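Local coordinates for protein AA9 family lytic polysaccharide monooxygenase D (Myceliophthora thermophila, PDB 5UFV) that uses a copper ion, a reductant and O2 or H2O2 to cleave crystalline and amorphous cellulose oxidatively, giving C1-oxidised products, at residues L81-K86 with A191-Y196; P44-N49 with L152-L157; P15-F20 with Q25-W30; G89-C94 with C172-V177. All blocks are in the same frame, centred on the assembly; numbering follows the deposited sequence.

Contact 1: L81-K86 with A191-Y196; sequences LVWMYK and AAIPGY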
loop_
_atom_site.group_PDB
_atom_site.type_symbol
_atom_site.label_atom_id
_atom_site.label_comp_id
_atom_site.label_asym_id
_atom_site.label_seq_id
_atom_site.Cartn_x
_atom_site.Cartn_y
_atom_site.Cartn_z
ATOM N N LEU A 81 -1.412 -2.911 2.868
ATOM C CA LEU A 81 -1.092 -3.546 1.610
ATOM C C LEU A 81 0.031 -2.813 0.881
ATOM O O LEU A 81 0.050 -1.580 0.844
ATOM C CB LEU A 81 -2.314 -3.576 0.719
ATOM C CG LEU A 81 -3.426 -4.538 1.166
ATOM C CD1 LEU A 81 -4.307 -3.924 2.237
ATOM C CD2 LEU A 81 -4.277 -4.944 -0.033
ATOM N N VAL A 82 0.953 -3.577 0.293
ATOM C CA VAL A 82 1.990 -3.013 -0.516
ATOM C C VAL A 82 1.992 -3.715 -1.837
ATOM O O VAL A 82 2.076 -4.930 -1.881
ATOM C CB VAL A 82 3.359 -3.213 0.114
ATOM C CG1 VAL A 82 4.404 -2.453 -0.693
ATOM C CG2 VAL A 82 3.341 -2.794 1.587
ATOM N N TRP A 83 1.913 -2.949 -2.916
ATOM C CA TRP A 83 1.774 -3.485 -4.241
ATOM C C TRP A 83 2.835 -2.940 -5.142
ATOM O O TRP A 83 3.433 -1.925 -4.871
ATOM C CB TRP A 83 0.477 -3.024 -4.882
ATOM C CG TRP A 83 -0.807 -3.201 -4.128
ATOM C CD1 TRP A 83 -1.207 -2.537 -3.002
ATOM C CD2 TRP A 83 -1.909 -4.032 -4.513
ATOM N NE1 TRP A 83 -2.473 -2.945 -2.635
ATOM C CE2 TRP A 83 -2.928 -3.852 -3.550
ATOM C CE3 TRP A 83 -2.131 -4.912 -5.576
ATOM C CZ2 TRP A 83 -4.141 -4.503 -3.625
ATOM C CZ3 TRP A 83 -3.347 -5.566 -5.646
ATOM C CH2 TRP A 83 -4.335 -5.355 -4.686
ATOM N N MET A 84 2.986 -3.589 -6.280
ATOM C CA MET A 84 3.881 -3.155 -7.317
ATOM C C MET A 84 3.198 -3.300 -8.658
ATOM O O MET A 84 2.177 -3.955 -8.786
ATOM C CB MET A 84 5.184 -3.971 -7.290
ATOM C CG MET A 84 6.099 -3.580 -6.158
ATOM S SD MET A 84 7.735 -4.367 -6.138
ATOM C CE MET A 84 8.650 -3.369 -7.320
ATOM N N TYR A 85 3.794 -2.686 -9.666
ATOM C CA TYR A 85 3.180 -2.592 -10.970
ATOM C C TYR A 85 4.294 -2.380 -11.961
ATOM O O TYR A 85 5.080 -1.443 -11.825
ATOM C CB TYR A 85 2.192 -1.416 -10.996
ATOM C CG TYR A 85 1.542 -1.170 -12.323
ATOM C CD1 TYR A 85 2.246 -0.595 -13.377
ATOM C CD2 TYR A 85 0.222 -1.483 -12.520
ATOM C CE1 TYR A 85 1.655 -0.371 -14.606
ATOM C CE2 TYR A 85 -0.389 -1.249 -13.734
ATOM C CZ TYR A 85 0.332 -0.694 -14.783
ATOM O OH TYR A 85 -0.303 -0.471 -15.985
ATOM N N LYS A 86 4.338 -3.255 -12.954
ATOM C CA LYS A 86 5.349 -3.204 -13.985
ATOM C C LYS A 86 4.981 -2.204 -15.075
ATOM O O LYS A 86 4.093 -2.466 -15.877
ATOM C CB LYS A 86 5.513 -4.594 -14.594
ATOM C CG LYS A 86 6.506 -4.671 -15.744
ATOM C CD LYS A 86 7.919 -4.849 -15.259
ATOM C CE LYS A 86 8.939 -4.556 -16.353
ATOM N NZ LYS A 86 8.881 -5.552 -17.442
ATOM N N ALA A 191 -4.245 -7.415 -10.297
ATOM C CA ALA A 191 -5.537 -6.707 -10.254
ATOM C C ALA A 191 -5.415 -5.282 -10.782
ATOM O O ALA A 191 -4.326 -4.715 -10.870
ATOM C CB ALA A 191 -6.040 -6.640 -8.835
ATOM N N ALA A 192 -6.555 -4.717 -11.137
ATOM C CA ALA A 192 -6.670 -3.305 -11.399
ATOM C C ALA A 192 -6.923 -2.565 -10.097
ATOM O O ALA A 192 -7.444 -3.139 -9.134
ATOM C CB ALA A 192 -7.819 -3.060 -12.370
ATOM N N ILE A 193 -6.538 -1.297 -10.068
ATOM C CA ILE A 193 -6.858 -0.425 -8.936
ATOM C C ILE A 193 -7.275 0.943 -9.482
ATOM O O ILE A 193 -6.499 1.575 -10.205
ATOM C CB ILE A 193 -5.656 -0.198 -8.022
ATOM C CG1 ILE A 193 -5.010 -1.514 -7.618
ATOM C CG2 ILE A 193 -6.081 0.525 -6.766
ATOM C CD1 ILE A 193 -3.682 -1.303 -6.910
ATOM N N PRO A 194 -8.488 1.410 -9.195
ATOM C CA PRO A 194 -9.548 0.671 -8.490
ATOM C C PRO A 194 -9.989 -0.573 -9.241
ATOM O O PRO A 194 -9.751 -0.667 -10.444
ATOM C CB PRO A 194 -10.707 1.675 -8.465
ATOM C CG PRO A 194 -10.440 2.596 -9.611
ATOM C CD PRO A 194 -8.956 2.705 -9.714
ATOM N N GLY A 195 -10.614 -1.514 -8.530
ATOM C CA GLY A 195 -11.050 -2.764 -9.146
ATOM C C GLY A 195 -10.848 -4.018 -8.310
ATOM O O GLY A 195 -11.655 -4.947 -8.372
ATOM N N TYR A 196 -9.773 -4.064 -7.535
ATOM C CA TYR A 196 -9.455 -5.274 -6.777
ATOM C C TYR A 196 -10.461 -5.631 -5.672
ATOM O O TYR A 196 -10.448 -6.754 -5.140
ATOM C CB TYR A 196 -8.040 -5.172 -6.189
ATOM C CG TYR A 196 -7.891 -4.276 -4.978
ATOM C CD1 TYR A 196 -8.045 -4.783 -3.696
ATOM C CD2 TYR A 196 -7.562 -2.931 -5.117
ATOM C CE1 TYR A 196 -7.895 -3.980 -2.591
ATOM C CE2 TYR A 196 -7.406 -2.111 -4.010
ATOM C CZ TYR A 196 -7.573 -2.644 -2.740
ATOM O OH TYR A 196 -7.427 -1.845 -1.613
#
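Trp83 CG stands anti to its own carbonyl carbon (chi1 -51°), while Tyr196 CG lies between its backbone N and carbonyl carbon (chi1 76°); together these torsions bring the indole's benzo edge up to the phenol's face. The stack is edge-to-face, inclined rather than perpendicular: the ring planes meet at 56° and the centroids of the Trp83 six-membered ring and the Tyr196 ring are 4.8 Å apart. Trp83 CZ2 sits above the centre of the phenol, and Trp83 CH2 comes within 3.7 Å of Tyr196 CG. One face of the indole takes a methyl: Ile193 CD1 lies over that face, 4.2 Å from the centroid of the Trp83 six-membered ring, a CH-pi contact. Ala191 CB adds a looser apolar touch at 4.3 Å from Trp83 CZ3. The loop following strand 190-191 thereby closes over strand 80-86 of the six-stranded sheet in the AA9 beta-sandwich, and Trp101 of strand 101-107 touches both Trp83 and Ile193. Between the two segments the contact is apolar and aromatic, whereas Trp83 NE1 is bonded to Glu156 OE1 and Tyr196 OH probably to Glu156 OE2, so this shared carboxylate probably helps fix how the rings are turned.

Contact 2: P44-N49 with L152-L157; sequences PKLRCN and LVRHEL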
loop_
_atom_site.group_PDB
_atom_site.type_symbol
_atom_site.label_atom_id
_atom_site.label_comp_id
_atom_site.label_asym_id
_atom_site.label_seq_id
_atom_site.Cartn_x
_atom_site.Cartn_y
_atom_site.Cartn_z
ATOM N N PRO A 44 -11.092 6.771 -8.643
ATOM C CA PRO A 44 -9.759 6.714 -9.281
ATOM C C PRO A 44 -8.604 7.195 -8.389
ATOM O O PRO A 44 -7.447 6.787 -8.582
ATOM C CB PRO A 44 -9.894 7.646 -10.494
ATOM C CG PRO A 44 -11.349 7.811 -10.722
ATOM C CD PRO A 44 -12.060 7.559 -9.426
ATOM N N LYS A 45 -8.937 8.061 -7.433
ATOM C CA LYS A 45 -7.996 8.523 -6.444
ATOM C C LYS A 45 -7.456 7.362 -5.644
ATOM O O LYS A 45 -6.362 7.463 -5.101
ATOM C CB LYS A 45 -8.638 9.502 -5.482
ATOM C CG LYS A 45 -9.261 10.729 -6.118
ATOM C CD LYS A 45 -8.311 11.893 -6.194
ATOM C CE LYS A 45 -8.920 12.972 -7.091
ATOM N NZ LYS A 45 -8.086 14.214 -7.169
ATOM N N LEU A 46 -8.188 6.254 -5.578
ATOM C CA LEU A 46 -7.665 5.049 -4.917
ATOM C C LEU A 46 -6.285 4.573 -5.416
ATOM O O LEU A 46 -5.505 4.070 -4.637
ATOM C CB LEU A 46 -8.657 3.905 -5.027
ATOM C CG LEU A 46 -8.304 2.653 -4.235
ATOM C CD1 LEU A 46 -8.195 2.958 -2.743
ATOM C CD2 LEU A 46 -9.338 1.584 -4.489
ATOM N N ARG A 47 -5.974 4.772 -6.689
ATOM C CA ARG A 47 -4.737 4.271 -7.245
ATOM C C ARG A 47 -3.500 4.890 -6.614
ATOM O O ARG A 47 -2.691 4.201 -6.000
ATOM C CB ARG A 47 -4.708 4.482 -8.768
ATOM C CG ARG A 47 -3.576 3.743 -9.468
ATOM C CD ARG A 47 -3.617 3.919 -10.970
ATOM N NE ARG A 47 -4.844 3.331 -11.454
ATOM C CZ ARG A 47 -5.342 3.492 -12.660
ATOM N NH1 ARG A 47 -4.714 4.228 -13.576
ATOM N NH2 ARG A 47 -6.491 2.926 -12.925
ATOM N N CYS A 48 -3.336 6.186 -6.788
ATOM C CA CYS A 48 -2.155 6.880 -6.298
ATOM C C CYS A 48 -2.553 8.213 -5.699
ATOM O O CYS A 48 -1.791 9.182 -5.758
ATOM C CB CYS A 48 -1.172 7.099 -7.452
ATOM S SG CYS A 48 -0.408 5.591 -8.132
ATOM N N ASN A 49 -3.746 8.258 -5.104
ATOM C CA ASN A 49 -4.243 9.459 -4.446
ATOM C C ASN A 49 -4.203 10.640 -5.397
ATOM O O ASN A 49 -3.896 11.757 -4.983
ATOM C CB ASN A 49 -3.421 9.752 -3.181
ATOM C CG ASN A 49 -4.240 10.305 -2.032
ATOM O OD1 ASN A 49 -5.299 10.871 -2.202
ATOM N ND2 ASN A 49 -3.716 10.162 -0.855
ATOM N N LEU A 152 6.212 0.872 -10.346
ATOM C CA LEU A 152 5.629 1.670 -9.274
ATOM C C LEU A 152 5.473 0.761 -8.083
ATOM O O LEU A 152 5.278 -0.440 -8.231
ATOM C CB LEU A 152 4.268 2.207 -9.655
ATOM C CG LEU A 152 4.146 2.854 -11.032
ATOM C CD1 LEU A 152 2.713 3.313 -11.231
ATOM C CD2 LEU A 152 5.107 4.017 -11.167
ATOM N N VAL A 153 5.578 1.334 -6.899
ATOM C CA VAL A 153 5.283 0.602 -5.687
ATOM C C VAL A 153 4.221 1.399 -4.978
ATOM O O VAL A 153 4.323 2.602 -4.960
ATOM C CB VAL A 153 6.505 0.474 -4.789
ATOM C CG1 VAL A 153 7.123 1.839 -4.503
ATOM C CG2 VAL A 153 6.125 -0.229 -3.490
ATOM N N ARG A 154 3.208 0.746 -4.407
ATOM C CA ARG A 154 2.046 1.453 -3.830
ATOM C C ARG A 154 1.784 0.974 -2.410
ATOM O O ARG A 154 1.602 -0.237 -2.180
ATOM C CB ARG A 154 0.808 1.207 -4.708
ATOM C CG ARG A 154 -0.528 1.637 -4.132
ATOM C CD ARG A 154 -1.604 1.383 -5.171
ATOM N NE ARG A 154 -2.913 1.776 -4.675
ATOM C CZ ARG A 154 -3.620 1.077 -3.778
ATOM N NH1 ARG A 154 -3.160 -0.100 -3.303
ATOM N NH2 ARG A 154 -4.798 1.558 -3.360
ATOM N N HIS A 155 1.762 1.908 -1.459
ATOM C CA HIS A 155 1.458 1.570 -0.075
ATOM C C HIS A 155 0.069 2.002 0.197
ATOM O O HIS A 155 -0.310 3.082 -0.209
ATOM C CB HIS A 155 2.412 2.250 0.903
ATOM C CG HIS A 155 3.799 1.707 0.833
ATOM N ND1 HIS A 155 4.676 2.043 -0.176
ATOM C CD2 HIS A 155 4.434 0.786 1.591
ATOM C CE1 HIS A 155 5.806 1.378 -0.016
ATOM N NE2 HIS A 155 5.682 0.606 1.044
ATOM N N GLU A 156 -0.685 1.160 0.891
ATOM C CA GLU A 156 -2.075 1.409 1.122
ATOM C C GLU A 156 -2.395 0.908 2.494
ATOM O O GLU A 156 -2.094 -0.251 2.829
ATOM C CB GLU A 156 -2.925 0.680 0.080
ATOM C CG GLU A 156 -4.441 0.735 0.278
ATOM C CD GLU A 156 -5.215 -0.110 -0.759
ATOM O OE1 GLU A 156 -4.671 -1.132 -1.266
ATOM O OE2 GLU A 156 -6.379 0.248 -1.099
ATOM N N LEU A 157 -2.987 1.807 3.286
ATOM C CA LEU A 157 -3.540 1.500 4.582
ATOM C C LEU A 157 -5.011 1.713 4.457
ATOM O O LEU A 157 -5.433 2.729 3.906
ATOM C CB LEU A 157 -3.035 2.466 5.648
ATOM C CG LEU A 157 -1.526 2.548 5.843
ATOM C CD1 LEU A 157 -1.229 3.415 7.054
ATOM C CD2 LEU A 157 -0.888 1.176 5.981
#
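The short, weakly bonded helix 45-48 turns the carbonyls of Leu46 and Arg47 toward strand 149-159, with the nearest CA atoms, those of Leu46 and Glu156, 9.0 Å apart, so side chains must bridge the gap. This is a helical turn held over the larger sheet of the AA9 beta-sandwich by a buried arginine. Arg154 reaches out from the strand with its chain extended from CG to NE, and its guanidinium meets two backbone oxygens at its edge. Arg154 NH2 gives a nearly straight bond to Leu46 O (2.9 Å, 169°), approaching from above that carbonyl's plane, whereas Arg154 NE gives a more bent one to Arg47 O at 2.8 Å. The guanidinium also grips Glu156, two residues along the strand, end-on: Arg154 NH1 to Glu156 OE1 at 2.7 Å and Arg154 NH2, which thus serves two partners, to Glu156 OE2 at 3.1 Å, both oxygens met from above the carboxylate plane. Putting an alanine at Arg154 would probably leave the carbonyls of Leu46 and Arg47 without these donors and the buried Glu156 carboxylate, which has further partners in Trp83 and Tyr196, without its countercharge. Cys48 joins the helix covalently to Cys172 on the neighbouring strand. Leu46 CD1 closes the arrangement, lying 3.7 Å from both Arg154 NH2 and Glu156 OE2.

Contact 3: P15-F20 with Q25-W30; sequences PGYSGF and QDVIQW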
loop_
_atom_site.group_PDB
_atom_site.type_symbol
_atom_site.label_atom_id
_atom_site.label_comp_id
_atom_site.label_asym_id
_atom_site.label_seq_id
_atom_site.Cartn_x
_atom_site.Cartn_y
_atom_site.Cartn_z
ATOM N N PRO A 15 13.314 11.400 0.063
ATOM C CA PRO A 15 12.205 12.190 0.570
ATOM C C PRO A 15 10.940 12.034 -0.261
ATOM O O PRO A 15 10.976 11.813 -1.466
ATOM C CB PRO A 15 12.706 13.627 0.511
ATOM C CG PRO A 15 13.939 13.613 -0.322
ATOM C CD PRO A 15 14.380 12.215 -0.545
ATOM N N GLY A 16 9.810 12.130 0.394
ATOM C CA GLY A 16 8.585 12.106 -0.342
ATOM C C GLY A 16 8.197 13.493 -0.845
ATOM O O GLY A 16 8.844 14.515 -0.548
ATOM N N TYR A 17 7.108 13.490 -1.612
ATOM C CA TYR A 17 6.432 14.702 -2.011
ATOM C C TYR A 17 5.855 15.316 -0.766
ATOM O O TYR A 17 5.455 14.618 0.171
ATOM C CB TYR A 17 5.327 14.315 -2.977
ATOM C CG TYR A 17 4.560 15.432 -3.626
ATOM C CD1 TYR A 17 5.103 16.165 -4.687
ATOM C CD2 TYR A 17 3.243 15.712 -3.224
ATOM C CE1 TYR A 17 4.367 17.175 -5.298
ATOM C CE2 TYR A 17 2.495 16.709 -3.831
ATOM C CZ TYR A 17 3.047 17.430 -4.869
ATOM O OH TYR A 17 2.280 18.411 -5.467
ATOM N N SER A 18 5.833 16.633 -0.742
ATOM C CA SER A 18 5.290 17.346 0.378
ATOM C C SER A 18 3.866 17.815 0.066
ATOM O O SER A 18 3.651 18.958 -0.355
ATOM C CB SER A 18 6.197 18.514 0.709
ATOM O OG SER A 18 5.667 19.248 1.817
ATOM N N GLY A 19 2.907 16.921 0.303
ATOM C CA GLY A 19 1.487 17.125 0.001
ATOM C C GLY A 19 0.909 18.463 0.445
ATOM O O GLY A 19 0.229 19.130 -0.326
ATOM N N PHE A 20 1.216 18.889 1.668
ATOM C CA PHE A 20 0.612 20.112 2.213
ATOM C C PHE A 20 1.287 21.401 1.762
ATOM O O PHE A 20 0.757 22.472 1.982
ATOM C CB PHE A 20 0.624 20.094 3.737
ATOM C CG PHE A 20 -0.259 19.066 4.342
ATOM C CD1 PHE A 20 -1.647 19.242 4.325
ATOM C CD2 PHE A 20 0.292 17.951 4.987
ATOM C CE1 PHE A 20 -2.484 18.302 4.908
ATOM C CE2 PHE A 20 -0.519 16.992 5.562
ATOM C CZ PHE A 20 -1.914 17.167 5.518
ATOM N N GLN A 25 10.696 20.375 -5.593
ATOM C CA GLN A 25 11.915 19.590 -5.716
ATOM C C GLN A 25 11.587 18.210 -6.307
ATOM O O GLN A 25 10.541 17.626 -6.013
ATOM C CB GLN A 25 12.577 19.488 -4.340
ATOM C CG GLN A 25 13.492 18.293 -4.111
ATOM C CD GLN A 25 13.371 17.720 -2.697
ATOM O OE1 GLN A 25 12.289 17.727 -2.097
ATOM N NE2 GLN A 25 14.480 17.215 -2.164
ATOM N N ASP A 26 12.496 17.695 -7.137
ATOM C CA ASP A 26 12.382 16.352 -7.717
ATOM C C ASP A 26 12.308 15.251 -6.646
ATOM O O ASP A 26 13.139 15.216 -5.742
ATOM C CB ASP A 26 13.568 16.072 -8.639
ATOM C CG ASP A 26 13.526 16.882 -9.952
ATOM O OD1 ASP A 26 12.453 17.390 -10.330
ATOM O OD2 ASP A 26 14.598 17.010 -10.615
ATOM N N VAL A 27 11.321 14.361 -6.754
ATOM C CA VAL A 27 11.206 13.208 -5.846
ATOM C C VAL A 27 10.837 11.905 -6.571
ATOM O O VAL A 27 10.614 11.899 -7.767
ATOM C CB VAL A 27 10.215 13.496 -4.679
ATOM C CG1 VAL A 27 10.737 14.617 -3.751
ATOM C CG2 VAL A 27 8.821 13.846 -5.205
ATOM N N ILE A 28 10.824 10.781 -5.859
ATOM C CA ILE A 28 10.435 9.486 -6.464
ATOM C C ILE A 28 8.919 9.216 -6.337
ATOM O O ILE A 28 8.359 8.375 -7.042
ATOM C CB ILE A 28 11.233 8.309 -5.871
ATOM C CG1 ILE A 28 10.914 8.114 -4.384
ATOM C CG2 ILE A 28 12.739 8.511 -6.037
ATOM C CD1 ILE A 28 11.295 6.740 -3.859
ATOM N N GLN A 29 8.275 9.973 -5.449
ATOM C CA GLN A 29 6.880 9.777 -5.074
ATOM C C GLN A 29 5.904 10.605 -5.932
ATOM O O GLN A 29 6.147 11.789 -6.203
ATOM C CB GLN A 29 6.693 10.156 -3.592
ATOM C CG GLN A 29 5.434 9.591 -2.955
ATOM C CD GLN A 29 5.246 10.033 -1.508
ATOM O OE1 GLN A 29 5.407 11.213 -1.184
ATOM N NE2 GLN A 29 4.911 9.102 -0.637
ATOM N N TRP A 30 4.796 9.975 -6.318
ATOM C CA TRP A 30 3.706 10.633 -7.026
ATOM C C TRP A 30 2.980 11.548 -6.061
ATOM O O TRP A 30 2.992 11.326 -4.870
ATOM C CB TRP A 30 2.746 9.589 -7.597
ATOM C CG TRP A 30 3.261 8.898 -8.810
ATOM C CD1 TRP A 30 4.563 8.645 -9.127
ATOM C CD2 TRP A 30 2.488 8.339 -9.858
ATOM N NE1 TRP A 30 4.652 7.977 -10.340
ATOM C CE2 TRP A 30 3.382 7.776 -10.799
ATOM C CE3 TRP A 30 1.120 8.262 -10.107
ATOM C CZ2 TRP A 30 2.953 7.172 -11.946
ATOM C CZ3 TRP A 30 0.701 7.650 -11.254
ATOM C CH2 TRP A 30 1.607 7.124 -12.160
HETATM O O HOH W 1 12.658 11.216 -3.352
#
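Gln29 and Val27 both point toward the chain at Gly16 and Tyr17, one offering a polar tip and the other its two methyls. Gln29, extended beyond CG, carries OE1 to the backbone of Tyr17: Tyr17 N donates to it at 2.9 Å, with a bent N-H...O angle of 136° and the donor tilted 24° from the amide carbonyl plane. The same oxygen lies 3.4 Å from Gly16 CA, where a CB would clash with it. Val27 spreads its branches, CG1 resting 3.6 Å from Pro15 O while CG2 approaches the Tyr17 ring at its edge and lies 4.2 Å from Tyr17 CB. With CG anti to the backbone N (chi1 -175°), the phenol leads away from the other segment. A water bridges the backbones, donating to Pro15 O at 2.6 Å and accepting from Ile28 N. A leucine at Gln29 would probably leave Tyr17 N without this acceptor and Val4 O without the bond it receives from Gln29 NE2. Trp32 NE1 also bonds to Gln29 OE1, and Tyr7 OH to Gln29 NE2. The two limbs thus form an irregular loop after strand 12-15 of the AA9 sandwich, with Gln29 tying that loop to strand 4-9.

Contact 4: G89-C94 with C172-V177; sequences GDFSSC and CAQIKV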
loop_
_atom_site.group_PDB
_atom_site.type_symbol
_atom_site.label_atom_id
_atom_site.label_comp_id
_atom_site.label_asym_id
_atom_site.label_seq_id
_atom_site.Cartn_x
_atom_site.Cartn_y
_atom_site.Cartn_z
ATOM N N GLY A 89 6.841 0.775 -20.222
ATOM C CA GLY A 89 8.094 1.403 -20.644
ATOM C C GLY A 89 8.595 2.471 -19.710
ATOM O O GLY A 89 8.972 2.207 -18.561
ATOM N N ASP A 90 8.606 3.686 -20.231
ATOM C CA ASP A 90 9.034 4.874 -19.507
ATOM C C ASP A 90 8.110 5.112 -18.311
ATOM O O ASP A 90 6.889 4.942 -18.441
ATOM C CB ASP A 90 8.928 6.036 -20.488
ATOM C CG ASP A 90 9.490 7.326 -19.959
ATOM O OD1 ASP A 90 10.218 7.297 -18.946
ATOM O OD2 ASP A 90 9.187 8.386 -20.570
ATOM N N PHE A 91 8.648 5.518 -17.164
ATOM C CA PHE A 91 7.783 5.972 -16.061
ATOM C C PHE A 91 6.795 7.058 -16.486
ATOM O O PHE A 91 5.689 7.114 -15.993
ATOM C CB PHE A 91 8.576 6.579 -14.921
ATOM C CG PHE A 91 9.322 5.591 -14.087
ATOM C CD1 PHE A 91 8.641 4.750 -13.233
ATOM C CD2 PHE A 91 10.711 5.546 -14.119
ATOM C CE1 PHE A 91 9.317 3.849 -12.442
ATOM C CE2 PHE A 91 11.399 4.667 -13.316
ATOM C CZ PHE A 91 10.696 3.816 -12.469
ATOM N N SER A 92 7.209 7.946 -17.375
ATOM C CA SER A 92 6.366 9.071 -17.744
ATOM C C SER A 92 5.083 8.663 -18.444
ATOM O O SER A 92 4.108 9.413 -18.405
ATOM C CB SER A 92 7.136 10.052 -18.622
ATOM O OG SER A 92 8.365 10.390 -18.010
ATOM N N SER A 93 5.062 7.497 -19.089
ATOM C CA SER A 93 3.844 7.093 -19.821
ATOM C C SER A 93 3.071 6.028 -19.049
ATOM O O SER A 93 2.097 5.479 -19.534
ATOM C CB SER A 93 4.167 6.652 -21.255
ATOM O OG SER A 93 5.247 5.765 -21.263
ATOM N N CYS A 94 3.499 5.784 -17.820
ATOM C CA CYS A 94 2.881 4.822 -16.923
ATOM C C CYS A 94 1.818 5.579 -16.112
ATOM O O CYS A 94 2.159 6.514 -15.383
ATOM C CB CYS A 94 3.976 4.306 -15.997
ATOM S SG CYS A 94 3.686 2.779 -15.089
ATOM N N CYS A 172 1.982 6.299 -4.254
ATOM C CA CYS A 172 2.881 5.611 -5.214
ATOM C C CYS A 172 4.243 6.303 -5.327
ATOM O O CYS A 172 4.341 7.544 -5.200
ATOM C CB CYS A 172 2.273 5.517 -6.624
ATOM S SG CYS A 172 0.636 4.778 -6.555
ATOM N N ALA A 173 5.261 5.469 -5.580
ATOM C CA ALA A 173 6.666 5.883 -5.745
ATOM C C ALA A 173 7.290 5.094 -6.876
ATOM O O ALA A 173 6.757 4.060 -7.265
ATOM C CB ALA A 173 7.453 5.641 -4.470
ATOM N N GLN A 174 8.412 5.569 -7.388
ATOM C CA GLN A 174 9.015 5.000 -8.599
ATOM C C GLN A 174 10.309 4.206 -8.309
ATOM O O GLN A 174 11.266 4.730 -7.728
ATOM C CB GLN A 174 9.272 6.117 -9.618
ATOM C CG GLN A 174 8.000 6.852 -9.992
ATOM C CD GLN A 174 8.113 7.750 -11.203
ATOM O OE1 GLN A 174 7.146 7.913 -11.936
ATOM N NE2 GLN A 174 9.263 8.343 -11.410
ATOM N N ILE A 175 10.317 2.938 -8.711
ATOM C CA ILE A 175 11.448 2.036 -8.463
ATOM C C ILE A 175 11.960 1.476 -9.790
ATOM O O ILE A 175 11.185 0.883 -10.565
ATOM C CB ILE A 175 11.030 0.835 -7.609
ATOM C CG1 ILE A 175 10.179 1.289 -6.431
ATOM C CG2 ILE A 175 12.249 0.049 -7.144
ATOM C CD1 ILE A 175 10.956 1.801 -5.253
ATOM N N LYS A 176 13.253 1.681 -10.047
ATOM C CA LYS A 176 13.915 1.040 -11.162
ATOM C C LYS A 176 14.591 -0.222 -10.628
ATOM O O LYS A 176 15.619 -0.136 -9.931
ATOM C CB LYS A 176 14.928 1.958 -11.846
ATOM C CG LYS A 176 15.423 1.331 -13.133
ATOM C CD LYS A 176 16.475 2.138 -13.880
ATOM C CE LYS A 176 16.047 3.559 -14.260
ATOM N NZ LYS A 176 15.050 3.653 -15.365
ATOM N N VAL A 177 13.991 -1.374 -10.938
ATOM C CA VAL A 177 14.474 -2.698 -10.512
ATOM C C VAL A 177 15.558 -3.222 -11.435
ATOM O O VAL A 177 15.321 -3.409 -12.634
ATOM C CB VAL A 177 13.327 -3.716 -10.514
ATOM C CG1 VAL A 177 13.824 -5.118 -10.199
ATOM C CG2 VAL A 177 12.270 -3.294 -9.510
#
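Phe91, in a short 3-10 turn, lays its ring against Gln174 on strand 167-177 of the larger sheet of the AA9 beta-sandwich. The turn is closed by backbone bonds from Ser93 N to Asp90 O and from Cys94 N to Phe91 O. Starting at Phe91 CB, which is 3.6 Å from Gln174 OE1, the side chain runs over the glutamine amide: Phe91 CG has both Gln174 CD and Gln174 NE2 at 3.8 Å, and Phe91 CD1 rests 3.7 Å from Gln174 CD. The ring and amide planes are only 22° apart, so the two flat groups stack. Further out, Phe91 CE1 meets the aliphatic base of the glutamine, with Gln174 CB 4.0 Å from the Phe91 ring centroid and 26° off its normal, a CH-pi contact displaced toward the rim. Gln174 CG stands anti to its carbonyl carbon (chi1 -59°), keeping the amide alongside the ring; Trp30 NE1 at OE1 and Leu56 O at NE2 help fix the amide's rotation. Phe91 CE2 lies 4.3 Å from Lys176 NZ, which bonds to Asn150. At the tip of the ring, Phe91 CZ comes edge-on to the strand backbone, 3.5 Å from Ile175 O.

From the N terminus, contact 3 comes first, closing a short loop after strand 12-15 and finishing before the others open. Contact 2 then joins helix 45-48 to strand 149-159, and contact 1 opens inside that loop but ends beyond it, so the two cross. Contact 4 also crosses contact 2 and is nested within contact 1. Contacts 1, 2 and 4 all reach the six-stranded sheet, through strands 80-86, 149-159 and 167-177, which are neighbours in the order 167-177, 149-159, 80-86. The Cys48-Cys172 disulfide links contacts 2 and 4, while Trp30 bonds contact 3 to strand 167-177 through the backbone of Cys172, tying the N-terminal loop to this sheet.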